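Local coordinates for protein thiol peroxidase (Mycobacterium tuberculosis, PDB 1XVQ) that probably reduces hydrogen peroxide and organic hydroperoxides to water and alcohols, drawing on thioredoxin as reductant and helping protect the cell against oxidative stress, at residues S46-I51 with I132-A137; F27-G32 with D109-D114; V141-L146 with E157-A162. All coordinates share one frame; numbering follows the deposited sequence.

Contact 1. Residues S46-I51 with I132-A137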
loop_
_atom_site.group_PDB
_atom_site.type_symbol
_atom_site.label_atom_id
_atom_site.label_comp_id
_atom_site.label_asym_id
_atom_site.label_seq_id
_atom_site.Cartn_x
_atom_site.Cartn_y
_atom_site.Cartn_z
ATOM N N SER A 46 -13.788 -5.718 -1.540
ATOM C CA SER A 46 -12.750 -5.538 -0.525
ATOM C C SER A 46 -11.472 -5.214 -1.282
ATOM O O SER A 46 -11.238 -5.698 -2.400
ATOM C CB SER A 46 -12.582 -6.803 0.323
ATOM O OG SER A 46 -12.349 -7.939 -0.498
ATOM N N VAL A 47 -10.643 -4.364 -0.688
ATOM C CA VAL A 47 -9.416 -3.945 -1.331
ATOM C C VAL A 47 -8.246 -4.016 -0.376
ATOM O O VAL A 47 -8.338 -3.576 0.772
ATOM C CB VAL A 47 -9.518 -2.474 -1.828
ATOM C CG1 VAL A 47 -8.218 -2.041 -2.502
ATOM C CG2 VAL A 47 -10.662 -2.347 -2.825
ATOM N N LEU A 48 -7.156 -4.586 -0.864
ATOM C CA LEU A 48 -5.924 -4.659 -0.084
ATOM C C LEU A 48 -4.951 -3.662 -0.713
ATOM O O LEU A 48 -4.582 -3.818 -1.876
ATOM C CB LEU A 48 -5.293 -6.069 -0.149
ATOM C CG LEU A 48 -3.795 -6.091 0.258
ATOM C CD1 LEU A 48 -3.703 -5.660 1.701
ATOM C CD2 LEU A 48 -3.164 -7.493 0.055
ATOM N N LEU A 49 -4.580 -2.609 0.031
ATOM C CA LEU A 49 -3.582 -1.659 -0.448
ATOM C C LEU A 49 -2.276 -2.148 0.177
ATOM O O LEU A 49 -2.082 -2.052 1.399
ATOM C CB LEU A 49 -3.872 -0.237 0.049
ATOM C CG LEU A 49 -5.245 0.305 -0.333
ATOM C CD1 LEU A 49 -5.460 1.659 0.382
ATOM C CD2 LEU A 49 -5.319 0.449 -1.858
ATOM N N ASN A 50 -1.393 -2.669 -0.673
ATOM C CA ASN A 50 -0.112 -3.237 -0.239
ATOM C C ASN A 50 0.833 -2.144 -0.683
ATOM O O ASN A 50 1.127 -1.984 -1.851
ATOM C CB ASN A 50 0.115 -4.542 -1.007
ATOM C CG ASN A 50 0.991 -5.521 -0.280
ATOM O OD1 ASN A 50 1.194 -6.641 -0.768
ATOM N ND2 ASN A 50 1.512 -5.141 0.875
ATOM N N ILE A 51 1.291 -1.386 0.292
ATOM C CA ILE A 51 2.091 -0.193 0.037
ATOM C C ILE A 51 3.575 -0.369 0.244
ATOM O O ILE A 51 4.005 -0.856 1.305
ATOM C CB ILE A 51 1.583 0.913 0.943
ATOM C CG1 ILE A 51 0.062 1.044 0.756
ATOM C CG2 ILE A 51 2.304 2.271 0.604
ATOM C CD1 ILE A 51 -0.628 1.814 1.916
ATOM N N ILE A 132 0.181 -1.631 5.174
ATOM C CA ILE A 132 -0.945 -2.387 4.660
ATOM C C ILE A 132 -2.228 -1.728 5.119
ATOM O O ILE A 132 -2.387 -1.391 6.291
ATOM C CB ILE A 132 -0.916 -3.873 5.146
ATOM C CG1 ILE A 132 0.157 -4.651 4.345
ATOM C CG2 ILE A 132 -2.277 -4.522 4.943
ATOM C CD1 ILE A 132 0.391 -6.108 4.812
ATOM N N VAL A 133 -3.140 -1.505 4.177
ATOM C CA VAL A 133 -4.440 -0.970 4.543
ATOM C C VAL A 133 -5.464 -1.859 3.872
ATOM O O VAL A 133 -5.382 -2.090 2.680
ATOM C CB VAL A 133 -4.641 0.489 4.059
ATOM C CG1 VAL A 133 -6.105 0.920 4.288
ATOM C CG2 VAL A 133 -3.693 1.407 4.811
ATOM N N VAL A 134 -6.413 -2.363 4.656
ATOM C CA VAL A 134 -7.482 -3.197 4.114
ATOM C C VAL A 134 -8.771 -2.409 4.171
ATOM O O VAL A 134 -9.129 -1.834 5.210
ATOM C CB VAL A 134 -7.665 -4.519 4.906
ATOM C CG1 VAL A 134 -8.890 -5.304 4.352
ATOM C CG2 VAL A 134 -6.396 -5.364 4.784
ATOM N N ILE A 135 -9.432 -2.327 3.018
ATOM C CA ILE A 135 -10.716 -1.630 2.911
ATOM C C ILE A 135 -11.791 -2.702 2.738
ATOM O O ILE A 135 -11.694 -3.537 1.840
ATOM C CB ILE A 135 -10.745 -0.678 1.708
ATOM C CG1 ILE A 135 -9.596 0.327 1.821
ATOM C CG2 ILE A 135 -12.101 0.082 1.683
ATOM C CD1 ILE A 135 -9.389 1.177 0.563
ATOM N N GLY A 136 -12.773 -2.697 3.631
ATOM C CA GLY A 136 -13.837 -3.686 3.562
ATOM C C GLY A 136 -14.749 -3.444 2.374
ATOM O O GLY A 136 -14.749 -2.352 1.802
ATOM N N ALA A 137 -15.528 -4.456 1.995
ATOM C CA ALA A 137 -16.446 -4.307 0.860
ATOM C C ALA A 137 -17.419 -3.180 1.128
ATOM O O ALA A 137 -17.985 -2.602 0.193
ATOM C CB ALA A 137 -17.217 -5.614 0.630
#
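Val47 and Leu49 exchange backbone hydrogen bonds with Ile135 and Val133, setting strands 47-51 and 132-135 antiparallel, their directions 168° apart. Each of these two hydrogen-bonded pairs has both of its bonds: Val47 N gives to Ile135 O and Ile135 N to Val47 O (2.8 Å), then Leu49 N gives to Val133 O (2.8 Å) and Val133 N to Leu49 O. Leu48 with Val134 and Asn50 with Ile132 are the non-hydrogen-bonded pairs, and their side chains occupy the other face of the sheet.

Leu49 is the side chain to follow. Its CB sits 3.6 Å from Val133 O and also nears Val133 CB. With CG anti to the carbonyl carbon (chi1 -57°), Leu49 CG remains 3.9 Å from Val133 O. At the tip, Leu49 CD1 reaches both Val133 CB, at 3.9 Å, and Ile135 CD1, at 4.0 Å. Leu49 and Val133 thus lie side by side, whereas Leu49 meets Ile135 at a slant. On the opposite face, Leu48 CD1 packs against Ile132 CG2 at 3.7 Å.

This pair forms the buried centre of the four-stranded sheet, with strand 77-78 beside 47-51 and strand 141-146 beside 131-135. Helix 62-73, through Phe67, and helix 156-165 cover the Leu48-Ile132 face, while Phe42 and Tyr115 from loops pack on the Val47-Leu49 face of this thioredoxin-fold core.

Contact 2. Residues F27-G32 with D109-D114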
loop_
_atom_site.group_PDB
_atom_site.type_symbol
_atom_site.label_atom_id
_atom_site.label_comp_id
_atom_site.label_asym_id
_atom_site.label_seq_id
_atom_site.Cartn_x
_atom_site.Cartn_y
_atom_site.Cartn_z
ATOM N N PHE A 27 -9.283 7.959 -3.369
ATOM C CA PHE A 27 -7.978 8.104 -4.021
ATOM C C PHE A 27 -8.119 8.034 -5.524
ATOM O O PHE A 27 -9.098 7.487 -6.053
ATOM C CB PHE A 27 -6.966 7.047 -3.531
ATOM C CG PHE A 27 -7.420 5.633 -3.719
ATOM C CD1 PHE A 27 -7.368 5.026 -4.969
ATOM C CD2 PHE A 27 -7.885 4.900 -2.635
ATOM C CE1 PHE A 27 -7.771 3.698 -5.144
ATOM C CE2 PHE A 27 -8.285 3.575 -2.799
ATOM C CZ PHE A 27 -8.233 2.972 -4.040
ATOM N N THR A 28 -7.135 8.611 -6.201
ATOM C CA THR A 28 -7.074 8.622 -7.649
ATOM C C THR A 28 -5.626 8.342 -8.045
ATOM O O THR A 28 -4.844 9.261 -8.316
ATOM C CB THR A 28 -7.501 10.000 -8.211
ATOM O OG1 THR A 28 -6.658 11.011 -7.648
ATOM C CG2 THR A 28 -8.951 10.316 -7.843
ATOM N N LEU A 29 -5.274 7.067 -8.073
ATOM C CA LEU A 29 -3.916 6.636 -8.411
ATOM C C LEU A 29 -3.770 6.568 -9.926
ATOM O O LEU A 29 -4.735 6.811 -10.646
ATOM C CB LEU A 29 -3.652 5.261 -7.777
ATOM C CG LEU A 29 -3.581 5.322 -6.240
ATOM C CD1 LEU A 29 -3.738 3.916 -5.652
ATOM C CD2 LEU A 29 -2.255 5.938 -5.805
ATOM N N THR A 30 -2.566 6.283 -10.403
ATOM C CA THR A 30 -2.324 6.189 -11.844
ATOM C C THR A 30 -1.963 4.767 -12.214
ATOM O O THR A 30 -1.116 4.132 -11.575
ATOM C CB THR A 30 -1.182 7.141 -12.285
ATOM O OG1 THR A 30 -1.543 8.479 -11.957
ATOM C CG2 THR A 30 -0.957 7.060 -13.802
ATOM N N GLY A 31 -2.619 4.269 -13.257
ATOM C CA GLY A 31 -2.390 2.911 -13.712
ATOM C C GLY A 31 -1.340 2.769 -14.791
ATOM O O GLY A 31 -0.770 3.768 -15.260
ATOM N N GLY A 32 -1.094 1.517 -15.176
ATOM C CA GLY A 32 -0.095 1.199 -16.184
ATOM C C GLY A 32 -0.320 1.849 -17.540
ATOM O O GLY A 32 0.622 2.013 -18.309
ATOM N N ASP A 109 -0.519 12.051 -7.400
ATOM C CA ASP A 109 -1.737 12.251 -6.655
ATOM C C ASP A 109 -1.386 12.276 -5.179
ATOM O O ASP A 109 -0.230 12.016 -4.786
ATOM C CB ASP A 109 -2.788 11.168 -6.970
ATOM C CG ASP A 109 -2.389 9.812 -6.456
ATOM O OD1 ASP A 109 -1.671 9.080 -7.163
ATOM O OD2 ASP A 109 -2.793 9.506 -5.321
ATOM N N SER A 110 -2.394 12.594 -4.373
ATOM C CA SER A 110 -2.228 12.773 -2.937
ATOM C C SER A 110 -2.347 11.554 -2.041
ATOM O O SER A 110 -2.331 11.685 -0.822
ATOM C CB SER A 110 -3.227 13.853 -2.478
ATOM O OG SER A 110 -4.551 13.396 -2.709
ATOM N N PHE A 111 -2.379 10.363 -2.635
ATOM C CA PHE A 111 -2.511 9.130 -1.854
ATOM C C PHE A 111 -1.593 9.062 -0.622
ATOM O O PHE A 111 -2.055 8.778 0.476
ATOM C CB PHE A 111 -2.242 7.900 -2.743
ATOM C CG PHE A 111 -2.339 6.585 -1.999
ATOM C CD1 PHE A 111 -1.222 6.052 -1.324
ATOM C CD2 PHE A 111 -3.541 5.902 -1.938
ATOM C CE1 PHE A 111 -1.310 4.858 -0.597
ATOM C CE2 PHE A 111 -3.653 4.698 -1.212
ATOM C CZ PHE A 111 -2.532 4.169 -0.535
ATOM N N GLY A 112 -0.300 9.321 -0.797
ATOM C CA GLY A 112 0.624 9.233 0.336
ATOM C C GLY A 112 0.306 10.130 1.525
ATOM O O GLY A 112 0.486 9.723 2.671
ATOM N N GLU A 113 -0.189 11.339 1.253
ATOM C CA GLU A 113 -0.538 12.270 2.328
ATOM C C GLU A 113 -1.908 11.954 2.916
ATOM O O GLU A 113 -2.104 12.020 4.144
ATOM C CB GLU A 113 -0.509 13.709 1.796
ATOM C CG GLU A 113 0.904 14.160 1.327
ATOM C CD GLU A 113 1.457 13.416 0.104
ATOM O OE1 GLU A 113 2.650 13.010 0.145
ATOM O OE2 GLU A 113 0.742 13.244 -0.910
ATOM N N ASP A 114 -2.849 11.598 2.044
ATOM C CA ASP A 114 -4.205 11.263 2.485
ATOM C C ASP A 114 -4.227 10.010 3.338
ATOM O O ASP A 114 -5.064 9.908 4.249
ATOM C CB ASP A 114 -5.143 11.087 1.299
ATOM C CG ASP A 114 -5.249 12.338 0.457
ATOM O OD1 ASP A 114 -4.964 13.450 0.980
ATOM O OD2 ASP A 114 -5.619 12.204 -0.722
HETATM O O HOH W 1 -0.483 9.164 -9.496
#
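Phe27 and Leu29 bring their CA atoms to 6.0 Å from Phe111 CA and 6.3 Å from Asp109 CA respectively, laying strand 28-30 against the turn that leads into helix 111-114 without a direct hydrogen bond between the two. The tightest approach is that of Thr28 O to Asp109 CB, 3.1 Å, and the same oxygen lies equally close to the carboxylate carbon.

The two carboxylate oxygens of Asp109 have different tasks. Asp109 OD2 accepts from Phe111 N at 2.8 Å, closing an Asx turn, with the donor 38° out of the carboxylate plane. Asp109 OD1 takes a bond of 2.6 Å from a water that also hydrogen-bonds Thr30 OG1, giving the segments an indirect polar link. Leu29 CD2 lies across the pair, 3.5 Å from Asp109 OD1 and 3.6 Å from Phe111 CB. Phe111 holds CG anti to its backbone N (chi1 179°), and its ring offers an edge to Phe27 CB, which lies near the ring plane 3.9 Å from Phe111 CD2.

Beyond the pair, Phe111 stacks on Tyr115 and packs against Leu49 and Ile51 of strand 47-51. Strand 28-30 pairs with strand 36-38, and through Phe111 the contact ties this small hairpin to the central sheet.

Contact 3. Residues V141-L146 with E157-A162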
loop_
_atom_site.group_PDB
_atom_site.type_symbol
_atom_site.label_atom_id
_atom_site.label_comp_id
_atom_site.label_asym_id
_atom_site.label_seq_id
_atom_site.Cartn_x
_atom_site.Cartn_y
_atom_site.Cartn_z
ATOM N N VAL A 141 -12.437 1.389 6.418
ATOM C CA VAL A 141 -11.120 0.834 6.663
ATOM C C VAL A 141 -11.316 -0.314 7.645
ATOM O O VAL A 141 -11.919 -0.138 8.683
ATOM C CB VAL A 141 -10.196 1.909 7.267
ATOM C CG1 VAL A 141 -8.868 1.291 7.701
ATOM C CG2 VAL A 141 -9.908 2.996 6.193
ATOM N N ALA A 142 -10.831 -1.499 7.295
ATOM C CA ALA A 142 -10.991 -2.652 8.183
ATOM C C ALA A 142 -9.748 -2.980 9.008
ATOM O O ALA A 142 -9.835 -3.641 10.066
ATOM C CB ALA A 142 -11.369 -3.876 7.357
ATOM N N TYR A 143 -8.590 -2.541 8.527
ATOM C CA TYR A 143 -7.337 -2.859 9.208
ATOM C C TYR A 143 -6.196 -2.029 8.655
ATOM O O TYR A 143 -6.152 -1.765 7.460
ATOM C CB TYR A 143 -7.004 -4.344 8.994
ATOM C CG TYR A 143 -5.601 -4.761 9.420
ATOM C CD1 TYR A 143 -4.516 -4.635 8.555
ATOM C CD2 TYR A 143 -5.375 -5.284 10.698
ATOM C CE1 TYR A 143 -3.239 -5.025 8.947
ATOM C CE2 TYR A 143 -4.109 -5.675 11.102
ATOM C CZ TYR A 143 -3.050 -5.542 10.226
ATOM O OH TYR A 143 -1.795 -5.923 10.636
ATOM N N THR A 144 -5.273 -1.620 9.533
ATOM C CA THR A 144 -4.109 -0.897 9.076
ATOM C C THR A 144 -2.865 -1.334 9.840
ATOM O O THR A 144 -2.943 -1.820 10.966
ATOM C CB THR A 144 -4.208 0.646 9.280
ATOM O OG1 THR A 144 -4.225 0.956 10.689
ATOM C CG2 THR A 144 -5.431 1.199 8.627
ATOM N N GLU A 145 -1.733 -1.230 9.166
ATOM C CA GLU A 145 -0.450 -1.473 9.809
ATOM C C GLU A 145 0.589 -0.645 9.103
ATOM O O GLU A 145 0.823 -0.821 7.909
ATOM C CB GLU A 145 0.026 -2.936 9.755
ATOM C CG GLU A 145 1.365 -3.049 10.537
ATOM C CD GLU A 145 2.139 -4.328 10.321
ATOM O OE1 GLU A 145 1.803 -5.111 9.408
ATOM O OE2 GLU A 145 3.122 -4.539 11.077
ATOM N N LEU A 146 1.206 0.275 9.835
ATOM C CA LEU A 146 2.304 1.054 9.264
ATOM C C LEU A 146 3.479 0.368 9.934
ATOM O O LEU A 146 3.630 0.485 11.157
ATOM C CB LEU A 146 2.243 2.513 9.727
ATOM C CG LEU A 146 3.569 3.274 9.509
ATOM C CD1 LEU A 146 3.853 3.406 8.017
ATOM C CD2 LEU A 146 3.492 4.657 10.164
ATOM N N GLU A 157 -0.574 -12.215 8.758
ATOM C CA GLU A 157 -1.630 -13.024 9.355
ATOM C C GLU A 157 -2.808 -12.184 9.823
ATOM O O GLU A 157 -3.977 -12.523 9.553
ATOM C CB GLU A 157 -1.065 -13.831 10.524
ATOM C CG GLU A 157 -2.033 -14.815 11.132
ATOM C CD GLU A 157 -1.392 -15.662 12.228
ATOM O OE1 GLU A 157 -2.093 -16.526 12.793
ATOM O OE2 GLU A 157 -0.187 -15.467 12.514
ATOM N N ALA A 158 -2.510 -11.092 10.528
ATOM C CA ALA A 158 -3.563 -10.208 11.039
ATOM C C ALA A 158 -4.315 -9.539 9.894
ATOM O O ALA A 158 -5.528 -9.398 9.954
ATOM C CB ALA A 158 -2.969 -9.154 11.945
ATOM N N ALA A 159 -3.595 -9.124 8.856
ATOM C CA ALA A 159 -4.234 -8.483 7.687
ATOM C C ALA A 159 -5.190 -9.465 7.013
ATOM O O ALA A 159 -6.294 -9.102 6.607
ATOM C CB ALA A 159 -3.171 -8.014 6.666
ATOM N N LEU A 160 -4.769 -10.728 6.910
ATOM C CA LEU A 160 -5.617 -11.747 6.290
ATOM C C LEU A 160 -6.874 -12.011 7.119
ATOM O O LEU A 160 -7.949 -12.230 6.556
ATOM C CB LEU A 160 -4.813 -13.031 6.057
ATOM C CG LEU A 160 -3.758 -12.940 4.932
ATOM C CD1 LEU A 160 -2.996 -14.255 4.827
ATOM C CD2 LEU A 160 -4.432 -12.651 3.588
ATOM N N ALA A 161 -6.766 -11.976 8.443
ATOM C CA ALA A 161 -7.952 -12.186 9.285
ATOM C C ALA A 161 -8.914 -11.023 9.089
ATOM O O ALA A 161 -10.134 -11.199 9.071
ATOM C CB ALA A 161 -7.562 -12.295 10.765
ATOM N N ALA A 162 -8.372 -9.818 8.948
ATOM C CA ALA A 162 -9.243 -8.681 8.717
ATOM C C ALA A 162 -9.851 -8.788 7.318
ATOM O O ALA A 162 -10.999 -8.411 7.119
ATOM C CB ALA A 162 -8.471 -7.352 8.877
#
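Tyr143, with Ala142 one of the two residues of a classic beta bulge opposite Val134, packs its side chain against Ala158, Ala159 and Ala162 within the C-terminal beta-beta-alpha unit of the thioredoxin fold. Strand 141-146 and helix 157-162 run antiparallel, 175° between their directions, with axes 8.2 Å apart at closest.

The tyrosine CG is anti to the backbone N (chi1 169°); the ring lies against Ala158 and Ala159, and Ala162 meets the root of the side chain. There Tyr143 CB approaches Ala162 CB to 3.3 Å, a tight methylene-to-methyl contact. Over one face of the Tyr143 ring stand Ala159 CA and Ala158 C, both offset toward the rim; Ala159 CA is 4.0 Å from the ring centroid and 16° off the normal, a CH-pi contact. Ala159 CB lies 3.8 Å from Tyr143 CE1 and, at the rim atom across the ring, Ala158 CB comes equally near Tyr143 CE2. At the far end, Tyr143 OH is 3.7 Å from Ala158 CB.

No hydrogen bond crosses between the segments, and the phenol oxygen meets the helix here through a methyl group. Cohesion is therefore probably a matter of apolar packing and the CH-pi contact; the alanines are small enough for the helix backbone to lie close to the aromatic face.

How the contacts relate
From the N terminus, segment 27-32 comes first, then strand 47-51. Contact 2 closes at 109-114, before contact 1 closes at 132-137, and the two loops cross, each taking in one end of the other. Contact 3 opens only after both have closed and spans a short loop from strand 141-146 to the C-terminal helix. Contacts 1 and 2 also touch through Ile135 and Phe27, besides the Phe111 packing on strand 47-51. Contacts 1 and 3 share the sheet, since strand 131-135 pairs with both 47-51 and 141-146. Contacts 2 and 3, about 20 Å apart between centres, lie on opposite sides of the chain's centre, with contact 1 linking them.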